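Local coordinates for putative glutathione S-transferase (Corynebacterium glutamicum, PDB 3M1G), which is a putative glutathione S-transferase of the ECM4-like subfamily that probably has glutathione transferase activity, at residues Y62-A67 / P139-E144; A66-P71 / L91-P96; H74-T79 / P155-D160; D294-K299 / V354-P359. All blocks are in the same frame, centred on the assembly; numbering follows the deposited sequence. Where two conformers were deposited one is given.

In the fold
Contacts 1, 2 and 3 build one N-terminal domain, whereas contact 4 ties a helix of the C-terminal part to a late loop. Contacts 1 and 2 share A66 and A67 and extend the same sheet from strand 62-66: contact 1 is a buried antiparallel ladder, contact 2 a short parallel pairing that runs into a partly buried loop. Contact 3, the most central, joins two helices lying under that sheet through methyl groups and one water. Contact 4 lies nearer the surface, where a buried aspartate, an asparagine and several waters carry most of the contact. Contacts 2 and 4 meet where R68 and A69 touch E297, with centres about 13 Å apart; contacts 3 and 4 do not touch.

Contact 1. Residues Y62-A67 / P139-E144; sequences YRLVAA and PALVEE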
loop_
_atom_site.group_PDB
_atom_site.type_symbol
_atom_site.label_atom_id
_atom_site.label_comp_id
_atom_site.label_asym_id
_atom_site.label_seq_id
_atom_site.Cartn_x
_atom_site.Cartn_y
_atom_site.Cartn_z
ATOM N N TYR A 62 -23.481 -27.890 -19.975
ATOM C CA TYR A 62 -22.261 -27.087 -19.919
ATOM C C TYR A 62 -21.766 -26.823 -18.499
ATOM O O TYR A 62 -22.550 -26.780 -17.521
ATOM C CB TYR A 62 -22.487 -25.736 -20.608
ATOM C CG TYR A 62 -23.115 -25.828 -21.958
ATOM C CD1 TYR A 62 -22.378 -26.252 -23.059
ATOM C CD2 TYR A 62 -24.486 -25.539 -22.134
ATOM C CE1 TYR A 62 -22.949 -26.342 -24.293
ATOM C CE2 TYR A 62 -25.077 -25.623 -23.353
ATOM C CZ TYR A 62 -24.324 -26.040 -24.444
ATOM O OH TYR A 62 -24.910 -26.121 -25.686
ATOM N N ARG A 63 -20.447 -26.614 -18.398
ATOM C CA ARG A 63 -19.781 -26.297 -17.139
ATOM C C ARG A 63 -19.013 -24.996 -17.278
ATOM O O ARG A 63 -18.307 -24.786 -18.273
ATOM C CB ARG A 63 -18.807 -27.431 -16.761
ATOM C CG ARG A 63 -17.931 -27.150 -15.535
ATOM C CD ARG A 63 -17.040 -28.356 -15.201
ATOM N NE ARG A 63 -17.909 -29.404 -14.721
ATOM C CZ ARG A 63 -18.104 -29.704 -13.440
ATOM N NH1 ARG A 63 -17.411 -29.112 -12.472
ATOM N NH2 ARG A 63 -18.965 -30.665 -13.138
ATOM N N LEU A 64 -19.165 -24.118 -16.280
ATOM C CA LEU A 64 -18.345 -22.925 -16.184
ATOM C C LEU A 64 -17.060 -23.287 -15.436
ATOM O O LEU A 64 -17.102 -23.778 -14.312
ATOM C CB LEU A 64 -19.074 -21.796 -15.457
ATOM C CG LEU A 64 -18.296 -20.500 -15.236
ATOM C CD1 LEU A 64 -17.963 -19.827 -16.586
ATOM C CD2 LEU A 64 -19.117 -19.551 -14.299
ATOM N N VAL A 65 -15.926 -23.081 -16.096
ATOM C CA VAL A 65 -14.647 -23.409 -15.501
ATOM C C VAL A 65 -14.047 -22.048 -15.171
ATOM O O VAL A 65 -13.847 -21.217 -16.057
ATOM C CB VAL A 65 -13.732 -24.210 -16.433
ATOM C CG1 VAL A 65 -12.283 -24.393 -15.759
ATOM C CG2 VAL A 65 -14.366 -25.588 -16.783
ATOM N N ALA A 66 -13.848 -21.811 -13.881
ATOM C CA ALA A 66 -13.436 -20.507 -13.376
ATOM C C ALA A 66 -12.289 -20.650 -12.359
ATOM O O ALA A 66 -11.852 -21.778 -12.037
ATOM C CB ALA A 66 -14.655 -19.796 -12.744
ATOM N N ALA A 67 -11.753 -19.528 -11.892
ATOM C CA ALA A 67 -10.751 -19.539 -10.811
ATOM C C ALA A 67 -11.122 -18.411 -9.870
ATOM O O ALA A 67 -11.425 -17.287 -10.327
ATOM C CB ALA A 67 -9.311 -19.323 -11.375
ATOM N N PRO A 139 -11.863 -17.685 -17.729
ATOM C CA PRO A 139 -13.039 -18.555 -17.637
ATOM C C PRO A 139 -13.371 -19.166 -18.993
ATOM O O PRO A 139 -13.040 -18.585 -20.020
ATOM C CB PRO A 139 -14.161 -17.607 -17.213
ATOM C CG PRO A 139 -13.763 -16.265 -17.785
ATOM C CD PRO A 139 -12.239 -16.269 -17.808
ATOM N N ALA A 140 -14.023 -20.322 -18.954
ATOM C CA ALA A 140 -14.494 -21.017 -20.137
ATOM C C ALA A 140 -15.799 -21.734 -19.848
ATOM O O ALA A 140 -16.035 -22.202 -18.725
ATOM C CB ALA A 140 -13.437 -22.035 -20.642
ATOM N N LEU A 141 -16.649 -21.822 -20.875
ATOM C CA LEU A 141 -17.785 -22.757 -20.847
ATOM C C LEU A 141 -17.382 -24.000 -21.619
ATOM O O LEU A 141 -16.861 -23.915 -22.745
ATOM C CB LEU A 141 -19.060 -22.107 -21.408
ATOM C CG LEU A 141 -19.693 -21.003 -20.550
ATOM C CD1 LEU A 141 -20.686 -20.208 -21.430
ATOM C CD2 LEU A 141 -20.401 -21.683 -19.363
ATOM N N VAL A 142 -17.547 -25.146 -20.958
ATOM C CA VAL A 142 -17.098 -26.435 -21.447
ATOM C C VAL A 142 -18.290 -27.399 -21.569
ATOM O O VAL A 142 -19.124 -27.462 -20.668
ATOM C CB VAL A 142 -16.061 -27.029 -20.458
ATOM C CG1 VAL A 142 -15.637 -28.391 -20.872
ATOM C CG2 VAL A 142 -14.806 -26.078 -20.377
ATOM N N GLU A 143 -18.364 -28.137 -22.674
ATOM C CA GLU A 143 -19.380 -29.170 -22.821
ATOM C C GLU A 143 -18.958 -30.348 -21.967
ATOM O O GLU A 143 -17.918 -30.948 -22.253
ATOM C CB GLU A 143 -19.557 -29.582 -24.289
ATOM C CG GLU A 143 -20.551 -30.730 -24.466
ATOM C CD GLU A 143 -20.829 -31.089 -25.902
ATOM O OE1 GLU A 143 -19.885 -31.424 -26.656
ATOM O OE2 GLU A 143 -22.023 -31.099 -26.271
ATOM N N GLU A 144 -19.708 -30.648 -20.907
ATOM C CA GLU A 144 -19.322 -31.708 -19.957
ATOM C C GLU A 144 -19.053 -33.075 -20.592
ATOM O O GLU A 144 -18.097 -33.729 -20.249
ATOM C CB GLU A 144 -20.386 -31.912 -18.883
ATOM C CG GLU A 144 -20.346 -30.932 -17.704
ATOM C CD GLU A 144 -21.601 -31.073 -16.827
ATOM O OE1 GLU A 144 -22.281 -32.106 -16.960
ATOM O OE2 GLU A 144 -21.929 -30.182 -16.024
HETATM O O HOH W 1 -24.271 -28.615 -16.534
#
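R63 and V142 form an antiparallel hydrogen-bonded pair: R63 N donates to V142 O over 2.8 Å, and V142 N answers to R63 O. V65 and A140 repeat the pattern two residues on. Here V65 N lies 2.8 Å from A140 O with an N-H...O angle of 173°, the straightest of the four bonds, while A140 N closes the ring on V65 O. In the non-hydrogen-bonded pair L64-L141, the backbone CA of L141 comes within 3.3 Å of R63 O, a CA-H...O contact added to a carbonyl already bonded. The backbone of L64 is instead bonded to S90 and G92 of strand 90-93, which makes 62-66 an inner strand of the thioredoxin-like sheet of the glutathione transferase N-terminal domain. The cis peptide bond before P139 agrees with this fold, whose cis-proline faces the active-site cysteine; the P139 side chain is about 5 Å from that of C70, the predicted nucleophile. On the R63 face, V65 CG2 meets V142 CG2 at 3.7 Å, each methyl being anti to its own carbonyl carbon. At the far end one water donates to Y62 O (2.7 Å) and to E144 OE2 (2.9 Å), an oxygen also bonded to S90 OG. R63 NH2 stays 4.2 Å from E144 OE2, beyond salt-bridge range. The carboxylate of E143 is matched by R61 and S146, and Y62 OH by P56 O.

Contact 2. Residues A66-P71 / L91-P96; sequences AARACP and LGLTGP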
loop_
_atom_site.group_PDB
_atom_site.type_symbol
_atom_site.label_atom_id
_atom_site.label_comp_id
_atom_site.label_asym_id
_atom_site.label_seq_id
_atom_site.Cartn_x
_atom_site.Cartn_y
_atom_site.Cartn_z
ATOM N N ALA A 66 -13.848 -21.811 -13.881
ATOM C CA ALA A 66 -13.436 -20.507 -13.376
ATOM C C ALA A 66 -12.289 -20.650 -12.359
ATOM O O ALA A 66 -11.852 -21.778 -12.037
ATOM C CB ALA A 66 -14.655 -19.796 -12.744
ATOM N N ALA A 67 -11.753 -19.528 -11.892
ATOM C CA ALA A 67 -10.751 -19.539 -10.811
ATOM C C ALA A 67 -11.122 -18.411 -9.870
ATOM O O ALA A 67 -11.425 -17.287 -10.327
ATOM C CB ALA A 67 -9.311 -19.323 -11.375
ATOM N N ARG A 68 -11.081 -18.679 -8.574
ATOM C CA ARG A 68 -11.373 -17.645 -7.565
ATOM C C ARG A 68 -10.503 -16.407 -7.685
ATOM O O ARG A 68 -10.974 -15.301 -7.488
ATOM C CB ARG A 68 -11.208 -18.212 -6.149
ATOM C CG ARG A 68 -12.212 -19.280 -5.770
ATOM C CD ARG A 68 -13.652 -18.683 -5.678
ATOM N NE ARG A 68 -14.576 -19.698 -5.178
ATOM C CZ ARG A 68 -15.894 -19.712 -5.384
ATOM N NH1 ARG A 68 -16.502 -18.760 -6.106
ATOM N NH2 ARG A 68 -16.615 -20.714 -4.883
ATOM N N ALA A 69 -9.237 -16.586 -8.030
ATOM C CA ALA A 69 -8.284 -15.455 -8.037
ATOM C C ALA A 69 -8.443 -14.525 -9.229
ATOM O O ALA A 69 -8.065 -13.366 -9.172
ATOM C CB ALA A 69 -6.810 -15.995 -7.972
ATOM N N CYS A 70 -8.986 -15.040 -10.313
ATOM C CA CYS A 70 -8.966 -14.365 -11.601
ATOM C C CYS A 70 -10.153 -13.405 -11.716
ATOM O O CYS A 70 -11.297 -13.845 -11.599
ATOM C CB CYS A 70 -9.033 -15.431 -12.727
ATOM S SG CYS A 70 -9.265 -14.732 -14.397
ATOM N N PRO A 71 -9.897 -12.104 -11.946
ATOM C CA PRO A 71 -11.012 -11.146 -12.061
ATOM C C PRO A 71 -11.955 -11.346 -13.276
ATOM O O PRO A 71 -13.164 -11.097 -13.188
ATOM C CB PRO A 71 -10.303 -9.785 -12.150
ATOM C CG PRO A 71 -8.911 -10.104 -12.692
ATOM C CD PRO A 71 -8.571 -11.458 -12.134
ATOM N N LEU A 91 -20.166 -25.877 -12.137
ATOM C CA LEU A 91 -19.016 -24.998 -11.814
ATOM C C LEU A 91 -17.798 -25.859 -11.505
ATOM O O LEU A 91 -17.874 -26.752 -10.664
ATOM C CB LEU A 91 -19.282 -24.109 -10.601
ATOM C CG LEU A 91 -18.172 -23.113 -10.237
ATOM C CD1 LEU A 91 -18.019 -22.033 -11.341
ATOM C CD2 LEU A 91 -18.418 -22.455 -8.874
ATOM N N GLY A 92 -16.716 -25.605 -12.234
ATOM C CA GLY A 92 -15.411 -26.174 -11.931
ATOM C C GLY A 92 -14.448 -25.044 -11.534
ATOM O O GLY A 92 -14.380 -24.027 -12.204
ATOM N N LEU A 93 -13.738 -25.220 -10.430
ATOM C CA LEU A 93 -12.728 -24.251 -9.967
ATOM C C LEU A 93 -11.303 -24.767 -10.234
ATOM O O LEU A 93 -11.002 -25.915 -9.909
ATOM C CB LEU A 93 -12.944 -23.960 -8.494
ATOM C CG LEU A 93 -14.293 -23.294 -8.228
ATOM C CD1 LEU A 93 -14.590 -23.312 -6.744
ATOM C CD2 LEU A 93 -14.364 -21.871 -8.775
ATOM N N THR A 94 -10.462 -23.922 -10.842
ATOM C CA THR A 94 -9.079 -24.264 -11.242
ATOM C C THR A 94 -8.177 -23.059 -10.988
ATOM O O THR A 94 -8.561 -22.164 -10.232
ATOM C CB THR A 94 -8.986 -24.613 -12.749
ATOM O OG1 THR A 94 -7.688 -25.146 -13.058
ATOM C CG2 THR A 94 -9.234 -23.363 -13.607
ATOM N N GLY A 95 -6.971 -23.055 -11.575
ATOM C CA GLY A 95 -6.064 -21.861 -11.553
ATOM C C GLY A 95 -6.158 -20.834 -12.704
ATOM O O GLY A 95 -6.531 -21.179 -13.832
ATOM N N PRO A 96 -5.808 -19.554 -12.435
ATOM C CA PRO A 96 -5.869 -18.517 -13.500
ATOM C C PRO A 96 -4.916 -18.726 -14.689
ATOM O O PRO A 96 -3.918 -19.454 -14.575
ATOM C CB PRO A 96 -5.508 -17.208 -12.759
ATOM C CG PRO A 96 -5.891 -17.468 -11.324
ATOM C CD PRO A 96 -5.583 -18.952 -11.100
HETATM O O HOH W 2 -9.828 -21.249 -8.056
#
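A66 and L93 face each other as a parallel bridge, and the backbone of A66 is bonded to both neighbours of L93. A66 N donates to G92 O at 2.8 Å, almost straight with an N-H...O angle of 172°. T94 N donates to A66 O, also over 2.8 Å but more bent, at 151°. Beyond this point the strands part and a water takes over: it accepts from R68 N at 2.9 Å and donates to T94 O.

The apolar contacts gather round the ring of P96, which meets the small side chains of A67, A69 and C70. Its CD approaches A67 CB at 3.8 Å, its CG lies 3.8 Å from A69 CB, and its CB reaches C70 CB at 3.9 Å. A second group is formed by R68 and L93. The arginine chain bends at CD (chi2 -67°), and L93 CD1 comes 3.8 Å from R68 NH2 while L93 CD2 sits over one face of the guanidinium, toward its rim. NH2 has a weak hydrogen bond to E352 O as well.

C70, predicted to be the nucleophile, occupies the N-cap position with its sulfur anti to the backbone N and capping a backbone N early in the helix, as the cysteine of a thioredoxin-like active site does. With the parallel bridge at A66 and L93, strand 62-66, helix 71-83 and strand 90-93 form a beta-alpha-beta unit. A66 packs beneath on A73 and V77 of that helix, while A69 and P96 both touch H301 of helix 295-305.

Contact 3. Residues H74-T79 / P155-D160; sequences HRTVIT and PSITID
The CG2 methyl of T158 is set against helix 74-79 and carries the tight half of the contact. It lies 3.6 Å from T79 OG1, 3.7 Å from R75 O and 3.8 Å from T76 CA, three atoms spread over a single turn of the helix, from R75 to T79. T79 OG1 is already engaged: it donates to R75 O over 2.9 Å, reaching that carbonyl from the face opposite to T79 N, so the oxygen is gripped twice. Next to this, T76 CG2 meets I157 CG2 at 3.9 Å, methyl against methyl.

The other side is looser and bridged by water. T158 OG1 sits between its backbone N and carbonyl carbon (chi1 51°), where it accepts from a water at 2.7 Å and is also hydrogen-bonded to E243 OE2. The same water accepts from R75 NH2 at 3.0 Å, in the plane of the guanidinium at its edge.

The helix axes run nearly parallel, 8° apart, at a separation of 9.5 Å, and the buried area is modest at 238 Å². Beneath the sheet, T76 touches L64 and P139 while I157 touches L141, the paired-helix layer on one sheet face that is characteristic of the thioredoxin-like domain of glutathione transferases.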
loop_
_atom_site.group_PDB
_atom_site.type_symbol
_atom_site.label_atom_id
_atom_site.label_comp_id
_atom_site.label_asym_id
_atom_site.label_seq_id
_atom_site.Cartn_x
_atom_site.Cartn_y
_atom_site.Cartn_z
ATOM N N HIS A 74 -14.137 -14.024 -12.271
ATOM C CA HIS A 74 -15.009 -13.571 -11.235
ATOM C C HIS A 74 -16.313 -12.971 -11.827
ATOM O O HIS A 74 -17.397 -13.233 -11.310
ATOM C CB HIS A 74 -14.263 -12.566 -10.320
ATOM C CG HIS A 74 -14.845 -12.430 -8.950
ATOM N ND1 HIS A 74 -14.288 -11.604 -7.988
ATOM C CD2 HIS A 74 -15.942 -12.978 -8.386
ATOM C CE1 HIS A 74 -15.020 -11.663 -6.883
ATOM N NE2 HIS A 74 -16.037 -12.488 -7.096
ATOM N N ARG A 75 -16.219 -12.195 -12.900
ATOM C CA ARG A 75 -17.439 -11.674 -13.564
ATOM C C ARG A 75 -18.490 -12.765 -13.876
ATOM O O ARG A 75 -19.690 -12.575 -13.642
ATOM C CB ARG A 75 -17.090 -11.100 -14.914
ATOM C CG ARG A 75 -16.040 -9.986 -14.966
ATOM C CD ARG A 75 -15.854 -9.614 -16.418
ATOM N NE ARG A 75 -14.974 -8.490 -16.625
ATOM C CZ ARG A 75 -14.768 -7.938 -17.825
ATOM N NH1 ARG A 75 -13.930 -6.934 -17.951
ATOM N NH2 ARG A 75 -15.404 -8.393 -18.909
ATOM N N THR A 76 -18.017 -13.883 -14.415
ATOM C CA THR A 76 -18.882 -14.972 -14.823
ATOM C C THR A 76 -19.524 -15.658 -13.647
ATOM O O THR A 76 -20.724 -16.073 -13.719
ATOM C CB THR A 76 -18.161 -16.015 -15.772
ATOM O OG1 THR A 76 -17.236 -16.838 -15.059
ATOM C CG2 THR A 76 -17.427 -15.346 -16.875
ATOM N N VAL A 77 -18.773 -15.769 -12.550
ATOM C CA VAL A 77 -19.287 -16.394 -11.323
ATOM C C VAL A 77 -20.352 -15.531 -10.661
ATOM O O VAL A 77 -21.416 -16.028 -10.231
ATOM C CB VAL A 77 -18.147 -16.760 -10.339
ATOM C CG1 VAL A 77 -18.699 -17.370 -9.006
ATOM C CG2 VAL A 77 -17.197 -17.741 -10.998
ATOM N N ILE A 78 -20.098 -14.230 -10.614
ATOM C CA ILE A 78 -21.044 -13.289 -10.008
ATOM C C ILE A 78 -22.368 -13.331 -10.823
ATOM O O ILE A 78 -23.444 -13.371 -10.254
ATOM C CB ILE A 78 -20.495 -11.832 -10.041
ATOM C CG1 ILE A 78 -19.288 -11.654 -9.075
ATOM C CG2 ILE A 78 -21.558 -10.862 -9.702
ATOM C CD1 ILE A 78 -18.389 -10.366 -9.383
ATOM N N THR A 79 -22.254 -13.295 -12.150
ATOM C CA THR A 79 -23.421 -13.223 -13.009
ATOM C C THR A 79 -24.232 -14.526 -12.884
ATOM O O THR A 79 -25.459 -14.487 -12.761
ATOM C CB THR A 79 -23.003 -12.937 -14.453
ATOM O OG1 THR A 79 -22.278 -11.692 -14.487
ATOM C CG2 THR A 79 -24.229 -12.849 -15.383
ATOM N N PRO A 155 -16.227 -11.535 -22.314
ATOM C CA PRO A 155 -17.292 -10.506 -22.471
ATOM C C PRO A 155 -18.634 -11.061 -23.018
ATOM O O PRO A 155 -19.689 -10.685 -22.509
ATOM C CB PRO A 155 -16.697 -9.499 -23.456
ATOM C CG PRO A 155 -15.137 -9.746 -23.366
ATOM C CD PRO A 155 -15.034 -11.224 -23.146
ATOM N N SER A 156 -18.608 -11.958 -23.997
ATOM C CA SER A 156 -19.847 -12.496 -24.485
ATOM C C SER A 156 -20.463 -13.513 -23.534
ATOM O O SER A 156 -21.691 -13.689 -23.531
ATOM C CB SER A 156 -19.720 -13.049 -25.925
ATOM O OG SER A 156 -18.953 -14.206 -25.938
ATOM N N ILE A 157 -19.666 -14.115 -22.654
ATOM C CA ILE A 157 -20.217 -15.064 -21.709
ATOM C C ILE A 157 -21.250 -14.396 -20.817
ATOM O O ILE A 157 -22.348 -14.896 -20.687
ATOM C CB ILE A 157 -19.127 -15.817 -20.885
ATOM C CG1 ILE A 157 -18.392 -16.789 -21.802
ATOM C CG2 ILE A 157 -19.748 -16.606 -19.692
ATOM C CD1 ILE A 157 -17.175 -17.498 -21.166
ATOM N N THR A 158 -20.928 -13.252 -20.222
ATOM C CA THR A 158 -21.843 -12.613 -19.284
ATOM C C THR A 158 -23.006 -11.945 -20.021
ATOM O O THR A 158 -24.146 -11.997 -19.550
ATOM C CB THR A 158 -21.117 -11.597 -18.331
ATOM O OG1 THR A 158 -20.328 -10.691 -19.118
ATOM C CG2 THR A 158 -20.180 -12.351 -17.323
ATOM N N ILE A 159 -22.756 -11.375 -21.195
ATOM C CA ILE A 159 -23.852 -10.809 -21.966
ATOM C C ILE A 159 -24.825 -11.926 -22.316
ATOM O O ILE A 159 -26.036 -11.807 -22.135
ATOM C CB ILE A 159 -23.359 -10.076 -23.245
ATOM C CG1 ILE A 159 -22.531 -8.857 -22.896
ATOM C CG2 ILE A 159 -24.506 -9.629 -24.104
ATOM C CD1 ILE A 159 -23.213 -7.916 -21.877
ATOM N N ASP A 160 -24.298 -13.048 -22.774
ATOM C CA ASP A 160 -25.169 -14.174 -23.149
ATOM C C ASP A 160 -25.876 -14.810 -21.945
ATOM O O ASP A 160 -27.046 -15.198 -22.056
ATOM C CB ASP A 160 -24.407 -15.193 -23.986
ATOM C CG ASP A 160 -24.060 -14.650 -25.397
ATOM O OD1 ASP A 160 -24.586 -13.563 -25.806
ATOM O OD2 ASP A 160 -23.306 -15.341 -26.130
HETATM O O HOH W 3 -17.588 -10.492 -19.096
#

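Contact 4. Residues D294-K299 / V354-P359; sequences DFTEIK and VKNPEP
The N-cap of helix 295-305, in the C-terminal part of the glutathione transferase fold, is where D294 joins the chain's late loop 354-359. D294 closes the helix start by accepting from E297 N at its OD1, 3.1 Å away with an N-H...O angle of 164°; the donor stands above the carboxylate plane. Its other oxygen serves the loop. CG is anti to the backbone N (chi1 -172°), and OD2 takes N356 ND2 at 2.9 Å through its syn lone pair, nearly in the plane of the amide. N356 N reaches the same oxygen from above the carboxylate plane at 3.2 Å. A water adds a third donor to OD2, at 2.6 Å, and itself accepts from K355 N. One buried carboxylate therefore links the helix start to the backbone and side chain of the loop, and the N-terminal end of the helix would be expected to favour its negative charge.

The amide of N356 is held at a second point, since ND2 also donates to a water that donates in turn to E297 OE2. Its CB lies 3.6 Å from T296 CB, the two side chains crossing at about a right angle. On the other flank F295 N donates over 2.8 Å to a water near N356 O, and a further water sits among T296 OG1, N356 O and E358 OE2. The ring of F295, which also meets F324, touches the loop obliquely: F295 CD2 comes 4.0 Å from E358 CG.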
loop_
_atom_site.group_PDB
_atom_site.type_symbol
_atom_site.label_atom_id
_atom_site.label_comp_id
_atom_site.label_asym_id
_atom_site.label_seq_id
_atom_site.Cartn_x
_atom_site.Cartn_y
_atom_site.Cartn_z
ATOM N N ASP A 294 -13.031 -14.707 -2.455
ATOM C CA ASP A 294 -12.135 -15.410 -1.529
ATOM C C ASP A 294 -10.799 -14.664 -1.474
ATOM O O ASP A 294 -9.949 -14.794 -2.373
ATOM C CB ASP A 294 -11.947 -16.871 -1.954
ATOM C CG ASP A 294 -11.171 -17.713 -0.912
ATOM O OD1 ASP A 294 -10.265 -17.145 -0.281
ATOM O OD2 ASP A 294 -11.480 -18.940 -0.755
ATOM N N PHE A 295 -10.632 -13.866 -0.425
ATOM C CA PHE A 295 -9.463 -12.987 -0.329
ATOM C C PHE A 295 -8.159 -13.767 -0.179
ATOM O O PHE A 295 -7.126 -13.342 -0.695
ATOM C CB PHE A 295 -9.622 -11.986 0.806
ATOM C CG PHE A 295 -10.619 -10.902 0.524
ATOM C CD1 PHE A 295 -10.325 -9.896 -0.361
ATOM C CD2 PHE A 295 -11.844 -10.879 1.174
ATOM C CE1 PHE A 295 -11.225 -8.882 -0.595
ATOM C CE2 PHE A 295 -12.742 -9.894 0.946
ATOM C CZ PHE A 295 -12.433 -8.871 0.051
ATOM N N THR A 296 -8.213 -14.919 0.483
ATOM C CA THR A 296 -7.023 -15.766 0.639
ATOM C C THR A 296 -6.535 -16.304 -0.685
ATOM O O THR A 296 -5.350 -16.243 -0.961
ATOM C CB THR A 296 -7.271 -16.917 1.625
ATOM O OG1 THR A 296 -7.603 -16.353 2.893
ATOM C CG2 THR A 296 -6.029 -17.832 1.781
ATOM N N GLU A 297 -7.447 -16.819 -1.522
ATOM C CA GLU A 297 -7.029 -17.373 -2.804
ATOM C C GLU A 297 -6.614 -16.277 -3.745
ATOM O O GLU A 297 -5.695 -16.466 -4.534
ATOM C CB GLU A 297 -8.124 -18.249 -3.438
ATOM C CG GLU A 297 -8.268 -19.540 -2.659
ATOM C CD GLU A 297 -9.037 -20.637 -3.353
ATOM O OE1 GLU A 297 -9.387 -20.489 -4.534
ATOM O OE2 GLU A 297 -9.256 -21.685 -2.698
ATOM N N ILE A 298 -7.257 -15.131 -3.678
ATOM C CA ILE A 298 -6.798 -13.971 -4.476
ATOM C C ILE A 298 -5.323 -13.632 -4.112
ATOM O O ILE A 298 -4.449 -13.645 -4.991
ATOM C CB ILE A 298 -7.731 -12.754 -4.269
ATOM C CG1 ILE A 298 -9.095 -12.999 -4.933
ATOM C CG2 ILE A 298 -7.091 -11.411 -4.759
ATOM C CD1 ILE A 298 -10.185 -12.030 -4.464
ATOM N N LYS A 299 -5.043 -13.385 -2.830
ATOM C CA LYS A 299 -3.685 -12.958 -2.412
ATOM C C LYS A 299 -2.629 -14.033 -2.642
ATOM O O LYS A 299 -1.520 -13.764 -3.113
ATOM C CB LYS A 299 -3.678 -12.533 -0.942
ATOM C CG LYS A 299 -4.485 -11.257 -0.646
ATOM C CD LYS A 299 -4.628 -11.024 0.860
ATOM C CE LYS A 299 -3.306 -10.599 1.530
ATOM N NZ LYS A 299 -3.437 -10.621 3.006
ATOM N N VAL A 354 -17.395 -19.721 -0.365
ATOM C CA VAL A 354 -16.020 -19.256 -0.188
ATOM C C VAL A 354 -15.364 -20.160 0.868
ATOM O O VAL A 354 -15.926 -20.377 1.925
ATOM C CB VAL A 354 -16.007 -17.786 0.223
ATOM C CG1 VAL A 354 -14.655 -17.363 0.828
ATOM C CG2 VAL A 354 -16.396 -16.936 -0.984
ATOM N N LYS A 355 -14.241 -20.763 0.498
ATOM C CA LYS A 355 -13.549 -21.737 1.340
ATOM C C LYS A 355 -12.786 -21.038 2.462
ATOM O O LYS A 355 -12.671 -21.584 3.554
ATOM C CB LYS A 355 -12.602 -22.606 0.496
ATOM C CG LYS A 355 -13.294 -23.431 -0.588
ATOM C CD LYS A 355 -14.136 -24.555 0.020
ATOM C CE LYS A 355 -14.715 -25.485 -1.052
ATOM N NZ LYS A 355 -15.462 -26.576 -0.415
ATOM N N ASN A 356 -12.320 -19.814 2.213
ATOM C CA ASN A 356 -11.567 -19.059 3.223
ATOM C C ASN A 356 -12.270 -17.756 3.658
ATOM O O ASN A 356 -11.782 -16.657 3.406
ATOM C CB ASN A 356 -10.159 -18.765 2.678
ATOM C CG ASN A 356 -9.444 -20.029 2.208
ATOM O OD1 ASN A 356 -8.848 -20.724 3.013
ATOM N ND2 ASN A 356 -9.516 -20.333 0.909
ATOM N N PRO A 357 -13.425 -17.880 4.321
ATOM C CA PRO A 357 -14.189 -16.698 4.638
ATOM C C PRO A 357 -13.481 -15.832 5.685
ATOM O O PRO A 357 -12.887 -16.369 6.601
ATOM C CB PRO A 357 -15.501 -17.272 5.189
ATOM C CG PRO A 357 -15.099 -18.601 5.797
ATOM C CD PRO A 357 -14.002 -19.104 4.904
ATOM N N GLU A 358 -13.522 -14.507 5.525
ATOM C CA GLU A 358 -13.136 -13.587 6.591
ATOM C C GLU A 358 -14.175 -13.648 7.699
ATOM O O GLU A 358 -15.252 -14.211 7.478
ATOM C CB GLU A 358 -13.038 -12.160 6.050
ATOM C CG GLU A 358 -11.909 -11.957 5.054
ATOM C CD GLU A 358 -10.513 -12.136 5.703
ATOM O OE1 GLU A 358 -10.294 -11.663 6.838
ATOM O OE2 GLU A 358 -9.634 -12.753 5.075
ATOM N N PRO A 359 -13.861 -13.093 8.915
ATOM C CA PRO A 359 -14.863 -13.228 10.003
ATOM C C PRO A 359 -16.191 -12.558 9.627
ATOM O O PRO A 359 -17.212 -12.951 10.102
ATOM C CB PRO A 359 -14.198 -12.554 11.227
ATOM C CG PRO A 359 -12.696 -12.557 10.934
ATOM C CD PRO A 359 -12.578 -12.533 9.388
HETATM O O HOH W 4 -13.279 -20.171 -2.117
HETATM O O HOH W 5 -12.311 -14.349 1.784
HETATM O O HOH W 6 -9.756 -14.899 3.554
HETATM O O HOH W 7 -8.358 -22.406 -0.506
#